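Local coordinates for DNA polymerase (PDB 5MDN), which probably extends DNA chains from deoxynucleoside triphosphates, as a family B DNA polymerase of a hyperthermophilic archaeon, at residues F42-D47 / V106-A111; A167-V172 / R331-D336. One frame throughout, in Å; residues are numbered along the deposited sequence.

Contact 1: F42-D47 / V106-A111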
# COMPACT_ATOMS: atom_id res chain seq x y z
N PHE A 42 6.56 -13.82 -25.91
CA PHE A 42 7.47 -14.23 -24.85
C PHE A 42 8.72 -14.83 -25.48
O PHE A 42 8.74 -15.16 -26.67
CB PHE A 42 6.80 -15.22 -23.89
CG PHE A 42 6.47 -16.55 -24.51
CD1 PHE A 42 5.30 -16.72 -25.24
CD2 PHE A 42 7.31 -17.63 -24.35
CE1 PHE A 42 5.00 -17.95 -25.80
CE2 PHE A 42 7.01 -18.86 -24.91
CZ PHE A 42 5.85 -19.02 -25.64
N TYR A 43 9.76 -14.97 -24.67
CA TYR A 43 11.04 -15.48 -25.13
C TYR A 43 11.22 -16.94 -24.75
O TYR A 43 10.66 -17.42 -23.77
CB TYR A 43 12.21 -14.66 -24.56
CG TYR A 43 12.18 -13.19 -24.92
CD1 TYR A 43 12.36 -12.78 -26.24
CD2 TYR A 43 12.00 -12.22 -23.95
CE1 TYR A 43 12.34 -11.44 -26.57
CE2 TYR A 43 11.99 -10.88 -24.27
CZ TYR A 43 12.16 -10.49 -25.58
OH TYR A 43 12.14 -9.15 -25.91
N ALA A 44 12.01 -17.65 -25.56
CA ALA A 44 12.36 -19.04 -25.31
C ALA A 44 13.86 -19.18 -25.54
O ALA A 44 14.34 -18.90 -26.65
CB ALA A 44 11.58 -19.98 -26.23
N LYS A 45 14.59 -19.62 -24.52
CA LYS A 45 16.04 -19.70 -24.60
C LYS A 45 16.44 -21.01 -25.27
O LYS A 45 16.25 -22.10 -24.71
CB LYS A 45 16.66 -19.56 -23.20
CG LYS A 45 18.14 -19.22 -23.21
CD LYS A 45 18.70 -19.04 -21.80
CE LYS A 45 18.43 -20.22 -20.89
NZ LYS A 45 18.89 -19.92 -19.50
N CYS A 46 17.00 -20.90 -26.47
CA CYS A 46 17.29 -22.05 -27.33
C CYS A 46 18.74 -22.50 -27.19
O CYS A 46 19.66 -21.67 -27.12
CB CYS A 46 17.00 -21.71 -28.79
SG CYS A 46 17.88 -20.25 -29.37
N ASP A 47 18.94 -23.81 -27.17
CA ASP A 47 20.27 -24.38 -27.38
C ASP A 47 20.58 -24.54 -28.86
O ASP A 47 21.71 -24.28 -29.29
CB ASP A 47 20.39 -25.71 -26.63
CG ASP A 47 19.37 -26.75 -27.08
OD1 ASP A 47 18.91 -26.69 -28.24
OD2 ASP A 47 19.04 -27.63 -26.26
N VAL A 106 15.31 -24.60 -23.62
CA VAL A 106 15.51 -25.08 -22.27
C VAL A 106 14.67 -24.32 -21.24
O VAL A 106 14.35 -24.89 -20.19
CB VAL A 106 17.01 -25.03 -21.89
CG1 VAL A 106 17.79 -26.06 -22.70
CG2 VAL A 106 17.57 -23.63 -22.11
N ASP A 107 14.32 -23.06 -21.49
CA ASP A 107 13.53 -22.30 -20.54
C ASP A 107 12.81 -21.17 -21.27
O ASP A 107 13.22 -20.74 -22.35
CB ASP A 107 14.41 -21.73 -19.42
CG ASP A 107 13.68 -21.66 -18.09
OD1 ASP A 107 12.44 -21.51 -18.10
OD2 ASP A 107 14.36 -21.73 -17.04
N VAL A 108 11.73 -20.69 -20.65
CA VAL A 108 10.90 -19.63 -21.22
C VAL A 108 10.86 -18.46 -20.25
O VAL A 108 10.93 -18.63 -19.03
CB VAL A 108 9.46 -20.13 -21.52
CG1 VAL A 108 9.49 -21.16 -22.64
CG2 VAL A 108 8.83 -20.73 -20.27
N TYR A 109 10.78 -17.25 -20.81
CA TYR A 109 10.93 -16.04 -20.02
C TYR A 109 9.93 -14.98 -20.46
O TYR A 109 9.57 -14.89 -21.64
CB TYR A 109 12.36 -15.49 -20.13
CG TYR A 109 13.40 -16.42 -19.57
CD1 TYR A 109 13.61 -16.52 -18.20
CD2 TYR A 109 14.17 -17.22 -20.41
CE1 TYR A 109 14.57 -17.39 -17.68
CE2 TYR A 109 15.13 -18.08 -19.91
CZ TYR A 109 15.32 -18.16 -18.54
OH TYR A 109 16.26 -19.02 -18.03
N GLU A 110 9.49 -14.17 -19.49
CA GLU A 110 8.60 -13.03 -19.72
C GLU A 110 7.27 -13.44 -20.35
O GLU A 110 6.69 -12.70 -21.14
CB GLU A 110 9.27 -11.95 -20.57
CG GLU A 110 10.58 -11.43 -19.99
CD GLU A 110 11.04 -10.16 -20.67
OE1 GLU A 110 10.26 -9.58 -21.45
OE2 GLU A 110 12.19 -9.73 -20.42
N ALA A 111 6.78 -14.63 -20.01
CA ALA A 111 5.50 -15.09 -20.51
C ALA A 111 4.31 -14.64 -19.67
O ALA A 111 3.17 -14.76 -20.12
CB ALA A 111 5.49 -16.62 -20.61
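Tyr-43 and Tyr-109 are bound to each other by their backbones. Tyr-43 N reaches Tyr-109 O at 3.0 Å, in the plane of that carbonyl. Tyr-109 N returns a bond to Tyr-43 O from above its carbonyl plane. Lys-45 N gives a nearly straight bond of 2.8 Å to Asp-107 O. Lys-45 crosses Tyr-109 obliquely: its CB lies in the ring plane at the edge, 3.9 Å from CE2 of Tyr-109. The chain then bends at chi3 (54°), so that Lys-45 NZ donates to Tyr-109 OH at 3.1 Å, while CE touches Val-106 CG2. An alanine here would lose the amine bond to Tyr-109 OH and the CE contact with Val-106, and would probably hold the Tyr-109 ring less firmly. The strands are antiparallel neighbours in a four-stranded sheet with the beta-alpha-beta-beta-alpha-beta order of a ferredoxin-like fold, and strand 105-109 is at its margin. On the face that carries Ala-44 and Val-108, Val-108 CG1 meets the edge of the Phe-42 ring near its plane, 4.1 Å from CE2. Phe-42 CB also packs on Ala-111 CB at 3.8 Å. Helix 92-100 backs this face through Leu-95 and Leu-100. At the strand end Glu-110 turns with positive phi (59°), and its OE1 meets the edge of the Tyr-43 ring at CE2. That carboxylate is fixed by a salt bridge to Arg-118 and a bond from Ala-389 N.

Contact 2: A167-V172 / R331-D336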
# COMPACT_ATOMS: atom_id res chain seq x y z
N ALA A 167 -14.49 12.31 -4.55
CA ALA A 167 -14.49 11.48 -3.36
C ALA A 167 -15.90 10.97 -3.09
O ALA A 167 -16.88 11.67 -3.34
CB ALA A 167 -13.97 12.25 -2.14
N PHE A 168 -15.99 9.74 -2.60
CA PHE A 168 -17.29 9.16 -2.29
C PHE A 168 -17.18 8.25 -1.08
O PHE A 168 -16.15 7.61 -0.85
CB PHE A 168 -17.87 8.40 -3.49
CG PHE A 168 -17.37 6.99 -3.63
CD1 PHE A 168 -16.10 6.73 -4.12
CD2 PHE A 168 -18.18 5.92 -3.28
CE1 PHE A 168 -15.64 5.43 -4.24
CE2 PHE A 168 -17.73 4.62 -3.40
CZ PHE A 168 -16.46 4.37 -3.89
N ASP A 169 -18.25 8.22 -0.29
CA ASP A 169 -18.36 7.38 0.89
C ASP A 169 -19.76 6.79 0.94
O ASP A 169 -20.72 7.41 0.46
CB ASP A 169 -18.06 8.18 2.17
CG ASP A 169 -17.86 7.30 3.38
OD1 ASP A 169 -16.84 6.58 3.44
OD2 ASP A 169 -18.73 7.32 4.27
N ILE A 170 -19.88 5.60 1.52
CA ILE A 170 -21.16 4.93 1.66
C ILE A 170 -21.34 4.44 3.09
O ILE A 170 -20.37 4.26 3.83
CB ILE A 170 -21.33 3.75 0.68
CG1 ILE A 170 -20.55 2.53 1.17
CG2 ILE A 170 -20.89 4.13 -0.73
CD1 ILE A 170 -20.80 1.28 0.36
N GLU A 171 -22.60 4.24 3.46
CA GLU A 171 -22.95 3.52 4.68
C GLU A 171 -24.09 2.57 4.39
O GLU A 171 -25.05 2.93 3.71
CB GLU A 171 -23.33 4.48 5.82
CG GLU A 171 -22.15 5.27 6.38
CD GLU A 171 -21.05 4.39 6.94
OE1 GLU A 171 -21.33 3.25 7.35
OE2 GLU A 171 -19.88 4.85 6.97
N VAL A 172 -23.98 1.35 4.91
CA VAL A 172 -24.88 0.25 4.59
C VAL A 172 -25.59 -0.17 5.86
O VAL A 172 -24.97 -0.23 6.93
CB VAL A 172 -24.11 -0.93 3.96
CG1 VAL A 172 -25.00 -2.15 3.84
CG2 VAL A 172 -23.55 -0.54 2.60
N ARG A 331 -24.17 13.85 8.96
CA ARG A 331 -22.93 14.59 9.19
C ARG A 331 -21.76 13.65 9.43
O ARG A 331 -20.62 13.99 9.08
CB ARG A 331 -23.11 15.57 10.35
CG ARG A 331 -21.92 16.49 10.51
CD ARG A 331 -22.36 17.94 10.49
NE ARG A 331 -21.26 18.83 10.12
CZ ARG A 331 -21.43 20.05 9.62
NH1 ARG A 331 -22.65 20.54 9.45
NH2 ARG A 331 -20.37 20.79 9.31
N TYR A 332 -22.01 12.48 10.01
CA TYR A 332 -20.99 11.45 10.06
C TYR A 332 -20.53 11.08 8.66
O TYR A 332 -19.33 10.95 8.40
CB TYR A 332 -21.53 10.22 10.80
CG TYR A 332 -20.61 9.02 10.79
CD1 TYR A 332 -19.50 8.95 11.63
CD2 TYR A 332 -20.85 7.94 9.95
CE1 TYR A 332 -18.66 7.85 11.63
CE2 TYR A 332 -20.02 6.83 9.94
CZ TYR A 332 -18.93 6.80 10.78
OH TYR A 332 -18.09 5.70 10.78
N VAL A 333 -21.48 10.90 7.74
CA VAL A 333 -21.14 10.57 6.36
C VAL A 333 -20.43 11.74 5.68
O VAL A 333 -19.48 11.54 4.91
CB VAL A 333 -22.41 10.15 5.60
CG1 VAL A 333 -22.16 10.12 4.11
CG2 VAL A 333 -22.90 8.80 6.09
N LEU A 334 -20.86 12.98 5.97
CA LEU A 334 -20.19 14.14 5.37
C LEU A 334 -18.77 14.30 5.90
O LEU A 334 -17.86 14.62 5.14
CB LEU A 334 -20.99 15.42 5.62
CG LEU A 334 -22.13 15.81 4.67
CD1 LEU A 334 -21.66 15.76 3.22
CD2 LEU A 334 -23.36 14.96 4.87
N ASP A 335 -18.57 14.08 7.20
CA ASP A 335 -17.22 14.15 7.75
C ASP A 335 -16.33 13.06 7.18
O ASP A 335 -15.11 13.25 7.08
CB ASP A 335 -17.27 14.08 9.27
CG ASP A 335 -17.79 15.36 9.90
OD1 ASP A 335 -17.70 16.42 9.25
OD2 ASP A 335 -18.29 15.30 11.05
N ASP A 336 -16.91 11.91 6.82
CA ASP A 336 -16.14 10.88 6.13
C ASP A 336 -15.65 11.37 4.77
O ASP A 336 -14.45 11.34 4.48
CB ASP A 336 -16.98 9.61 5.98
CG ASP A 336 -17.01 8.77 7.24
OD1 ASP A 336 -16.09 8.91 8.07
OD2 ASP A 336 -17.95 7.96 7.40
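The Tyr-332 ring has Asp-336 OD2 over one face, 3.4 Å above its plane and offset toward the rim. At the ring edge, Glu-171 OE2 comes to 3.6 Å from Tyr-332 CE2. The Glu-171 carboxylate is turned 54° against the ring. This is the acidic cluster of a family B exonuclease domain with an RNase H-like fold. Asp-169 and Glu-171 match the D-x-E signature on strand 165-172, and Tyr-332 and Asp-336 match the Y-x-x-x-D signature on helix 326-356. The arrangement is consistent with a DEDDy proofreading site.

The helix runs over the strand with its axis 8.2 Å away. No hydrogen bond joins the two segments. What meets instead is acid on acid. Asp-169 OD2 and Asp-336 OD2 lie 3.3 Å apart, with their carboxylate planes steeply inclined at 61°. Glu-171 OE2 comes to 3.7 Å from Asp-336 OD2, the two side chains crossing at about a right angle. Such crowded like charges would favour a bound cation, and could raise the pKa of one acid when it is absent. A magnesium ion lies about 3 Å from the side chain of Asp-169. Asp-169 and Asp-236 are both known magnesium ligands in this protein. The other oxygen of Asp-336, OD1, makes a salt bridge with Arg-308, which would probably offset part of the negative charge.

Torsions set the directions. Asp-169 carries CG anti to its backbone N, whereas Glu-171 bends at chi2 (-59°) to bring its carboxylate to the tyrosine. Val-333, which also rests on Met-188 and Ala-190 of the adjoining strand, slides past Glu-171 in the opposite direction, and its CG2 packs 3.6 Å from Glu-171 CG.

How the contacts relate
The two contacts come in series: contact 1 closes before contact 2 opens. They lie on opposite sides of the chain's centre. Their centres are 51 Å apart. They share no strand, helix or sheet. Contact 1 joins two neighbouring strands within the antiparallel sheet of 64-74, 77-86, 41-46 and 105-109. Contact 2 sets helix 326-356 against strand 165-172, the middle strand of a mixed five-stranded sheet. Contact 1 is packing within its sheet, away from the annotated sites; contact 2 lies at a magnesium site of the exonuclease domain. With about 32 Å between nearest atoms, they do not touch.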